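Local coordinates for peptidoglycan-recognition protein-LC isoform LCa (Drosophila melanogaster, PDB 2F2L) that serves as a major activator of the imd/Relish immune pathway, responding to lipopolysaccharide and peptidoglycan of Gram-negative bacteria through this extracellular recognition domain, at residues Lys15-Leu20 and Val77-Asn82; Glu21-Leu26 and Lys131-Tyr136; Ile28-Asn33 and Gly85-Asn90. All blocks are in the same frame, centred on the assembly; numbering follows the deposited sequence.

Contact 1. Residues Lys15-Leu20 and Val77-Asn82; sequences KEIPDL and VGRGWN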
loop_
_atom_site.group_PDB
_atom_site.type_symbol
_atom_site.label_atom_id
_atom_site.label_comp_id
_atom_site.label_asym_id
_atom_site.label_seq_id
_atom_site.Cartn_x
_atom_site.Cartn_y
_atom_site.Cartn_z
ATOM N N LYS A 15 -8.806 -11.104 5.767
ATOM C CA LYS A 15 -9.088 -12.252 6.633
ATOM C C LYS A 15 -7.880 -13.196 6.624
ATOM O O LYS A 15 -6.911 -12.961 5.908
ATOM C CB LYS A 15 -10.307 -13.036 6.114
ATOM C CG LYS A 15 -11.628 -12.259 6.071
ATOM C CD LYS A 15 -12.197 -12.079 7.477
ATOM C CE LYS A 15 -13.556 -11.411 7.464
ATOM N NZ LYS A 15 -14.077 -11.150 8.836
ATOM N N GLU A 16 -7.956 -14.281 7.384
ATOM C CA GLU A 16 -6.931 -15.308 7.344
ATOM C C GLU A 16 -6.821 -15.890 5.928
ATOM O O GLU A 16 -7.818 -16.074 5.232
ATOM C CB GLU A 16 -7.257 -16.433 8.335
ATOM C CG GLU A 16 -7.230 -16.007 9.800
ATOM C CD GLU A 16 -7.896 -17.024 10.731
ATOM O OE1 GLU A 16 -8.979 -16.717 11.290
ATOM O OE2 GLU A 16 -7.336 -18.132 10.901
ATOM N N ILE A 17 -5.592 -16.186 5.527
ATOM C CA ILE A 17 -5.294 -16.791 4.232
ATOM C C ILE A 17 -4.740 -18.193 4.479
ATOM O O ILE A 17 -3.969 -18.392 5.414
ATOM C CB ILE A 17 -4.316 -15.890 3.451
ATOM C CG1 ILE A 17 -5.085 -14.630 3.012
ATOM C CG2 ILE A 17 -3.739 -16.620 2.228
ATOM C CD1 ILE A 17 -4.255 -13.591 2.336
ATOM N N PRO A 18 -5.156 -19.181 3.677
ATOM C CA PRO A 18 -4.692 -20.544 3.979
ATOM C C PRO A 18 -3.203 -20.738 3.681
ATOM O O PRO A 18 -2.668 -20.096 2.790
ATOM C CB PRO A 18 -5.531 -21.421 3.041
ATOM C CG PRO A 18 -6.621 -20.522 2.520
ATOM C CD PRO A 18 -6.024 -19.168 2.487
ATOM N N ASP A 19 -2.555 -21.603 4.450
ATOM C CA ASP A 19 -1.176 -21.990 4.189
ATOM C C ASP A 19 -1.108 -22.944 3.006
ATOM O O ASP A 19 -1.978 -23.789 2.824
ATOM C CB ASP A 19 -0.581 -22.717 5.388
ATOM C CG ASP A 19 -0.485 -21.854 6.630
ATOM O OD1 ASP A 19 -0.172 -20.652 6.526
ATOM O OD2 ASP A 19 -0.688 -22.418 7.725
ATOM N N LEU A 20 -0.044 -22.828 2.228
ATOM C CA LEU A 20 0.338 -23.886 1.286
ATOM C C LEU A 20 0.908 -25.132 1.967
ATOM O O LEU A 20 1.624 -25.029 2.966
ATOM C CB LEU A 20 1.416 -23.367 0.349
ATOM C CG LEU A 20 1.012 -22.398 -0.742
ATOM C CD1 LEU A 20 2.285 -21.839 -1.374
ATOM C CD2 LEU A 20 0.152 -23.107 -1.765
ATOM N N VAL A 77 7.567 -8.570 -1.841
ATOM C CA VAL A 77 6.882 -9.629 -1.135
ATOM C C VAL A 77 5.363 -9.389 -1.218
ATOM O O VAL A 77 4.862 -8.321 -0.832
ATOM C CB VAL A 77 7.350 -9.733 0.337
ATOM C CG1 VAL A 77 6.644 -10.893 1.030
ATOM C CG2 VAL A 77 8.878 -9.927 0.410
ATOM N N GLY A 78 4.663 -10.390 -1.743
ATOM C CA GLY A 78 3.214 -10.391 -1.833
ATOM C C GLY A 78 2.710 -11.208 -0.665
ATOM O O GLY A 78 2.874 -10.814 0.481
ATOM N N ARG A 79 2.136 -12.371 -0.951
ATOM C CA ARG A 79 1.708 -13.286 0.105
ATOM C C ARG A 79 2.861 -14.111 0.678
ATOM O O ARG A 79 2.694 -14.813 1.681
ATOM C CB ARG A 79 0.636 -14.225 -0.419
ATOM C CG ARG A 79 -0.552 -13.497 -0.993
ATOM C CD ARG A 79 -1.755 -14.402 -1.166
ATOM N NE ARG A 79 -2.876 -13.645 -1.724
ATOM C CZ ARG A 79 -4.130 -14.072 -1.803
ATOM N NH1 ARG A 79 -4.467 -15.285 -1.379
ATOM N NH2 ARG A 79 -5.064 -13.268 -2.306
ATOM N N GLY A 80 4.015 -14.073 0.020
ATOM C CA GLY A 80 5.198 -14.765 0.518
ATOM C C GLY A 80 5.235 -16.247 0.208
ATOM O O GLY A 80 4.431 -16.759 -0.573
ATOM N N TRP A 81 6.194 -16.927 0.844
ATOM C CA TRP A 81 6.494 -18.337 0.599
ATOM C C TRP A 81 5.430 -19.284 1.110
ATOM O O TRP A 81 5.255 -20.365 0.561
ATOM C CB TRP A 81 7.811 -18.738 1.282
ATOM C CG TRP A 81 9.031 -18.113 0.719
ATOM C CD1 TRP A 81 9.892 -17.274 1.363
ATOM C CD2 TRP A 81 9.550 -18.288 -0.607
ATOM N NE1 TRP A 81 10.909 -16.904 0.517
ATOM C CE2 TRP A 81 10.726 -17.518 -0.698
ATOM C CE3 TRP A 81 9.134 -19.024 -1.725
ATOM C CZ2 TRP A 81 11.497 -17.461 -1.867
ATOM C CZ3 TRP A 81 9.901 -18.973 -2.884
ATOM C CH2 TRP A 81 11.066 -18.196 -2.947
ATOM N N ASN A 82 4.743 -18.898 2.181
ATOM C CA ASN A 82 3.986 -19.865 2.958
ATOM C C ASN A 82 2.494 -19.812 2.782
ATOM O O ASN A 82 1.811 -20.695 3.262
ATOM C CB ASN A 82 4.310 -19.699 4.433
ATOM C CG ASN A 82 5.771 -19.880 4.724
ATOM O OD1 ASN A 82 6.445 -20.715 4.115
ATOM N ND2 ASN A 82 6.276 -19.106 5.672
HETATM O O HOH W 1 2.624 -23.171 4.460
#

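Contact 2. Residues Glu21-Leu26 and Lys131-Tyr136; sequences ELPVGL and KIAPSY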
loop_
_atom_site.group_PDB
_atom_site.type_symbol
_atom_site.label_atom_id
_atom_site.label_comp_id
_atom_site.label_asym_id
_atom_site.label_seq_id
_atom_site.Cartn_x
_atom_site.Cartn_y
_atom_site.Cartn_z
ATOM N N GLU A 21 0.615 -26.304 1.401
ATOM C CA GLU A 21 1.396 -27.507 1.685
ATOM C C GLU A 21 2.715 -27.385 0.924
ATOM O O GLU A 21 2.719 -27.259 -0.306
ATOM C CB GLU A 21 0.673 -28.774 1.230
ATOM C CG GLU A 21 -0.717 -28.968 1.809
ATOM C CD GLU A 21 -0.714 -29.126 3.314
ATOM O OE1 GLU A 21 0.187 -29.822 3.835
ATOM O OE2 GLU A 21 -1.623 -28.562 3.971
ATOM N N LEU A 22 3.826 -27.412 1.645
ATOM C CA LEU A 22 5.142 -27.219 1.033
ATOM C C LEU A 22 5.938 -28.531 1.032
ATOM O O LEU A 22 5.693 -29.389 1.851
ATOM C CB LEU A 22 5.924 -26.140 1.789
ATOM C CG LEU A 22 5.267 -24.760 1.886
ATOM C CD1 LEU A 22 6.016 -23.895 2.881
ATOM C CD2 LEU A 22 5.196 -24.063 0.528
ATOM N N PRO A 23 6.913 -28.670 0.118
ATOM C CA PRO A 23 7.273 -27.733 -0.939
ATOM C C PRO A 23 6.318 -27.848 -2.108
ATOM O O PRO A 23 5.682 -28.896 -2.266
ATOM C CB PRO A 23 8.677 -28.201 -1.352
ATOM C CG PRO A 23 8.661 -29.652 -1.112
ATOM C CD PRO A 23 7.781 -29.861 0.105
ATOM N N VAL A 24 6.213 -26.793 -2.913
ATOM C CA VAL A 24 5.434 -26.855 -4.159
ATOM C C VAL A 24 6.278 -27.410 -5.303
ATOM O O VAL A 24 7.504 -27.215 -5.346
ATOM C CB VAL A 24 4.811 -25.472 -4.579
ATOM C CG1 VAL A 24 3.919 -24.915 -3.459
ATOM C CG2 VAL A 24 5.859 -24.460 -5.012
ATOM N N GLY A 25 5.619 -28.094 -6.231
ATOM C CA GLY A 25 6.284 -28.628 -7.421
ATOM C C GLY A 25 6.102 -27.739 -8.638
ATOM O O GLY A 25 6.618 -28.031 -9.721
ATOM N N LEU A 26 5.386 -26.635 -8.452
ATOM C CA LEU A 26 4.995 -25.777 -9.567
ATOM C C LEU A 26 5.126 -24.287 -9.229
ATOM O O LEU A 26 4.628 -23.825 -8.197
ATOM C CB LEU A 26 3.557 -26.090 -9.953
ATOM C CG LEU A 26 2.963 -25.328 -11.139
ATOM C CD1 LEU A 26 3.700 -25.664 -12.410
ATOM C CD2 LEU A 26 1.487 -25.668 -11.270
ATOM N N LYS A 131 10.747 -24.490 0.141
ATOM C CA LYS A 131 9.462 -23.987 -0.373
ATOM C C LYS A 131 9.150 -24.532 -1.765
ATOM O O LYS A 131 7.976 -24.694 -2.143
ATOM C CB LYS A 131 9.471 -22.449 -0.440
ATOM C CG LYS A 131 10.002 -21.752 0.815
ATOM C CD LYS A 131 9.242 -22.143 2.087
ATOM C CE LYS A 131 9.650 -21.259 3.290
ATOM N NZ LYS A 131 8.993 -21.704 4.547
ATOM N N ILE A 132 10.209 -24.773 -2.542
ATOM C CA ILE A 132 10.075 -25.259 -3.925
ATOM C C ILE A 132 10.784 -26.606 -4.024
ATOM O O ILE A 132 11.913 -26.730 -3.558
ATOM C CB ILE A 132 10.679 -24.244 -4.920
ATOM C CG1 ILE A 132 9.944 -22.908 -4.806
ATOM C CG2 ILE A 132 10.593 -24.770 -6.344
ATOM C CD1 ILE A 132 10.530 -21.804 -5.665
ATOM N N ALA A 133 10.133 -27.615 -4.607
ATOM C CA ALA A 133 10.755 -28.941 -4.745
ATOM C C ALA A 133 11.943 -28.836 -5.721
ATOM O O ALA A 133 11.834 -28.114 -6.716
ATOM C CB ALA A 133 9.744 -29.961 -5.246
ATOM N N PRO A 134 13.080 -29.515 -5.427
ATOM C CA PRO A 134 14.209 -29.474 -6.372
ATOM C C PRO A 134 13.817 -29.772 -7.826
ATOM O O PRO A 134 14.408 -29.219 -8.737
ATOM C CB PRO A 134 15.180 -30.543 -5.837
ATOM C CG PRO A 134 14.844 -30.713 -4.405
ATOM C CD PRO A 134 13.397 -30.300 -4.217
ATOM N N SER A 135 12.815 -30.612 -8.044
ATOM C CA SER A 135 12.405 -30.970 -9.398
ATOM C C SER A 135 11.205 -30.169 -9.871
ATOM O O SER A 135 10.362 -30.687 -10.583
ATOM C CB SER A 135 12.052 -32.457 -9.444
ATOM O OG SER A 135 10.874 -32.674 -8.688
ATOM N N TYR A 136 11.124 -28.901 -9.477
ATOM C CA TYR A 136 9.965 -28.068 -9.821
ATOM C C TYR A 136 9.841 -27.828 -11.321
ATOM O O TYR A 136 10.831 -27.821 -12.058
ATOM C CB TYR A 136 10.030 -26.702 -9.135
ATOM C CG TYR A 136 11.156 -25.807 -9.623
ATOM C CD1 TYR A 136 10.936 -24.844 -10.599
ATOM C CD2 TYR A 136 12.447 -25.922 -9.098
ATOM C CE1 TYR A 136 11.967 -24.034 -11.054
ATOM C CE2 TYR A 136 13.480 -25.113 -9.544
ATOM C CZ TYR A 136 13.240 -24.170 -10.524
ATOM O OH TYR A 136 14.272 -23.351 -10.955
#

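Contact 3. Residues Ile28-Asn33 and Gly85-Asn90; sequences IALPTN and GAHMNN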
loop_
_atom_site.group_PDB
_atom_site.type_symbol
_atom_site.label_atom_id
_atom_site.label_comp_id
_atom_site.label_asym_id
_atom_site.label_seq_id
_atom_site.Cartn_x
_atom_site.Cartn_y
_atom_site.Cartn_z
ATOM N N ILE A 28 4.452 -20.502 -11.148
ATOM C CA ILE A 28 3.713 -19.946 -12.292
ATOM C C ILE A 28 4.056 -18.478 -12.521
ATOM O O ILE A 28 4.010 -17.649 -11.581
ATOM C CB ILE A 28 2.188 -20.081 -12.086
ATOM C CG1 ILE A 28 1.795 -21.562 -12.001
ATOM C CG2 ILE A 28 1.417 -19.439 -13.230
ATOM C CD1 ILE A 28 0.435 -21.791 -11.378
ATOM N N ALA A 29 4.397 -18.151 -13.768
ATOM C CA ALA A 29 4.712 -16.775 -14.135
ATOM C C ALA A 29 3.479 -16.083 -14.714
ATOM O O ALA A 29 2.691 -16.698 -15.427
ATOM C CB ALA A 29 5.875 -16.726 -15.105
ATOM N N LEU A 30 3.296 -14.820 -14.350
ATOM C CA LEU A 30 2.166 -14.032 -14.816
ATOM C C LEU A 30 2.591 -12.570 -15.026
ATOM O O LEU A 30 3.491 -12.082 -14.351
ATOM C CB LEU A 30 1.000 -14.052 -13.814
ATOM C CG LEU A 30 0.478 -15.364 -13.228
ATOM C CD1 LEU A 30 1.102 -15.646 -11.875
ATOM C CD2 LEU A 30 -1.028 -15.312 -13.092
ATOM N N PRO A 31 1.926 -11.870 -15.955
ATOM C CA PRO A 31 2.093 -10.423 -16.058
ATOM C C PRO A 31 1.145 -9.709 -15.088
ATOM O O PRO A 31 0.088 -10.247 -14.757
ATOM C CB PRO A 31 1.696 -10.147 -17.507
ATOM C CG PRO A 31 0.622 -11.159 -17.762
ATOM C CD PRO A 31 0.986 -12.380 -16.962
ATOM N N THR A 32 1.497 -8.513 -14.632
ATOM C CA THR A 32 0.543 -7.751 -13.815
ATOM C C THR A 32 -0.428 -6.974 -14.713
ATOM O O THR A 32 -1.501 -6.554 -14.266
ATOM C CB THR A 32 1.253 -6.778 -12.817
ATOM O OG1 THR A 32 2.090 -5.862 -13.533
ATOM C CG2 THR A 32 2.073 -7.538 -11.822
ATOM N N ASN A 33 -0.039 -6.784 -15.977
ATOM C CA ASN A 33 -0.735 -5.893 -16.915
ATOM C C ASN A 33 -0.941 -4.479 -16.388
ATOM O O ASN A 33 -1.896 -3.799 -16.751
ATOM C CB ASN A 33 -2.060 -6.521 -17.377
ATOM C CG ASN A 33 -1.844 -7.798 -18.160
ATOM O OD1 ASN A 33 -0.928 -7.871 -18.979
ATOM N ND2 ASN A 33 -2.671 -8.820 -17.902
ATOM N N GLY A 85 -1.672 -18.295 -2.871
ATOM C CA GLY A 85 -2.014 -17.191 -3.731
ATOM C C GLY A 85 -3.390 -17.361 -4.329
ATOM O O GLY A 85 -4.096 -18.332 -4.041
ATOM N N ALA A 86 -3.776 -16.389 -5.152
ATOM C CA ALA A 86 -5.082 -16.383 -5.802
ATOM C C ALA A 86 -4.931 -16.035 -7.291
ATOM O O ALA A 86 -5.822 -15.474 -7.925
ATOM C CB ALA A 86 -5.990 -15.400 -5.102
ATOM N N HIS A 87 -3.796 -16.431 -7.840
ATOM C CA HIS A 87 -3.382 -16.029 -9.172
ATOM C C HIS A 87 -4.159 -16.724 -10.298
ATOM O O HIS A 87 -4.500 -16.079 -11.272
ATOM C CB HIS A 87 -1.861 -16.208 -9.329
ATOM C CG HIS A 87 -1.347 -17.520 -8.830
ATOM N ND1 HIS A 87 -1.150 -17.783 -7.489
ATOM C CD2 HIS A 87 -1.009 -18.652 -9.492
ATOM C CE1 HIS A 87 -0.700 -19.019 -7.351
ATOM N NE2 HIS A 87 -0.606 -19.568 -8.551
ATOM N N MET A 88 -4.454 -18.014 -10.177
ATOM C CA MET A 88 -5.206 -18.725 -11.232
ATOM C C MET A 88 -6.739 -18.708 -11.069
ATOM O O MET A 88 -7.470 -19.118 -11.991
ATOM C CB MET A 88 -4.741 -20.182 -11.325
ATOM C CG MET A 88 -3.250 -20.350 -11.537
ATOM S SD MET A 88 -2.615 -19.467 -12.975
ATOM C CE MET A 88 -3.213 -20.589 -14.237
ATOM N N ASN A 89 -7.231 -18.240 -9.922
ATOM C CA ASN A 89 -8.670 -18.301 -9.614
ATOM C C ASN A 89 -9.167 -19.735 -9.764
ATOM O O ASN A 89 -10.256 -19.991 -10.289
ATOM C CB ASN A 89 -9.464 -17.367 -10.534
ATOM C CG ASN A 89 -8.931 -15.952 -10.521
ATOM O OD1 ASN A 89 -8.974 -15.273 -9.497
ATOM N ND2 ASN A 89 -8.435 -15.489 -11.669
ATOM N N ASN A 90 -8.333 -20.662 -9.311
ATOM C CA ASN A 90 -8.593 -22.078 -9.424
ATOM C C ASN A 90 -7.873 -22.756 -8.277
ATOM O O ASN A 90 -6.642 -22.696 -8.197
ATOM C CB ASN A 90 -8.073 -22.571 -10.769
ATOM C CG ASN A 90 -8.241 -24.046 -10.954
ATOM O OD1 ASN A 90 -7.647 -24.839 -10.242
ATOM N ND2 ASN A 90 -9.027 -24.424 -11.926
#

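Contact 1. Residues Lys15-Leu20 and Val77-Asn82
Leu20 and Ile17 pack against Asn82 and Arg79 in a loop-to-loop contact at the protein surface, where the long segment between strands 2-3 and 24-31 passes beside the loop that leaves strand 75-77. One backbone bond ties the two together: Leu20 N donates to Asn82 O at 3.0 Å with an N-H...O angle of 153°. A water bridges the two carbonyls, donating to Leu20 O at 2.6 Å and also to Asn82 O, so two hydrogen bonds grip Asn82 O. The same oxygen also has Asp19 CA at 3.4 Å as a CA-H...O contact. Next to this polar point, the CD1 branch of Leu20 rests against Trp81 O at 3.8 Å, while the indole itself is turned from the segment and meets Phe67. At the other end Ile17 and Arg79 cross at about a right angle. CD1 of Ile17 lies 4.0 Å above one face of the guanidinium, displaced toward its rim. CG2 of Ile17, anti to its own backbone N (CG1 at chi1 -71°), touches Arg79 NH1 at 3.9 Å. Outside the contact NE bonds to Ile63 O, NH2 to Asp62 O and NH1 to Met84 O, three carbonyl partners that would limit rotation of the guanidinium while Ile17 lies over one of its faces. Asp19 OD1 forms a salt bridge with Lys83, whose NZ also reaches Ile17 O, and Asn82 OD1 accepts from Lys131. A long N-terminal segment laid over the amidase-like core in this way is consistent with the extra segment that distinguishes peptidoglycan-recognition proteins from the simpler members of the amidase 2 family.

Contact 2. Residues Glu21-Leu26 and Lys131-Tyr136
Leu22, Pro23 and Val24 meet Lys131, Ile132 and Ala133, with the backbone bonds at the centre and side chains packed around them. Leu22 and Lys131 cross obliquely, CD1 of the leucine touching Lys131 CD at 3.8 Å. The lysine chain is bent at chi2 (-57°), which brings CD back toward that methyl, and its far end is held by Asn82 OD1 outside the segments. The other Leu22 branch, CD2, approaches Lys131 O. Pro23, preceded by a cis peptide bond, puts its CB against the partner backbone, 3.6 Å from Ala133 N. Val24 N then donates to Lys131 O, and Val24 O accepts from Ala133 N, both at 2.8 Å, the second bond nearly straight at 172°. This is a single parallel bridge between Val24 and Ile132, laid down just before strand 136-140 runs parallel to strand 24-31 at the edge of the mixed sheet of the amidase-like fold. Val24 CG1 is anti to its carbonyl carbon (chi1 -57°), leaving CG2 in the crowded position between backbone N and carbonyl carbon, where it faces Lys131 O at 3.6 Å and lies 4.4 Å from Ile132 CG1. Ala133 CB reaches Val24 O at 3.5 Å. From Ala133 to Tyr136 the chain makes a type I turn, closed by a weak Tyr136 N to Ala133 O bond, and Tyr136 CA meets Gly25 O as a CA-H...O contact. The Tyr136 ring leads away from Gly25 to stack on His165 and touch Leu123 and Val127 of helix 113-128.

Contact 3. Residues Ile28-Asn33 and Gly85-Asn90
Ile28 and Leu30 of strand 24-31 present their side chains to His87 and Met88 in a contact made mainly by side chains. Ile28 directs its CD1 methyl at the edge of the His87 imidazole, close to the ring plane, with NE2 at 3.7 Å and CD2 at 3.9 Å. CG1 of the isoleucine is anti to the carbonyl carbon (chi1 -63°), and its chain is extended beyond it, which carries CD1 out to the ring. Leu30 meets the histidine differently. Its side chain runs at about a right angle to that of His87 and both methyls reach the CB, CD1 at 3.9 Å and CD2 at 4.0 Å, with CD2 also near His87 O. With CG of His87 between the backbone N and the carbonyl carbon (chi1 46°), the ring stands with its NE2-CD2 edge toward Ile28. The ring is fixed at its outer end by the bond of NE2 to Ser97 OG, a polar partner for a buried nitrogen that has an apolar methyl beside it. The Met88 chain bends at chi2, setting SD beside Ile28: SD lies 4.0 Å from Ile28 CG2, and CG 4.0 Å from Ile28 CD1, so one isoleucine is in touch with both loop residues. The backbone of the loop is held by Asp94, whose carboxylate accepts from Met88 N and from Asn90 N. Asn90 caps the following helix, 91-94, with its OD1 accepting from Tyr93 N. Within the fold the four residues fill a buried layer over one face of the central sheet: His87 also touches Ser99 of strand 98-102, Ile28 and Met88 reach Leu144 of helix 141-144, and Met88 packs on Tyr93 of helix 91-94.

In the fold
From the N terminus, the segment after strand 2-3 enters contact 1, which closes a loop that takes in strand 24-31, helix 40-57 and strands 67-69 and 75-77. The chain passes directly into contact 2, whose partner lies past helix 113-128, and then along strand 24-31 to contact 3. Contact 3 closes its loop inside that of contact 2, whereas contact 1 crosses both others. Contacts 1 and 2 meet through Asn82 and Trp81, which lie beside Lys131 and Leu22; contacts 1 and 3 touch where Arg79 lies beside Ala86. Together they join the N-terminal segment, the loop after strand 75-77 and the turn leading into edge strand 136-140 to strand 24-31.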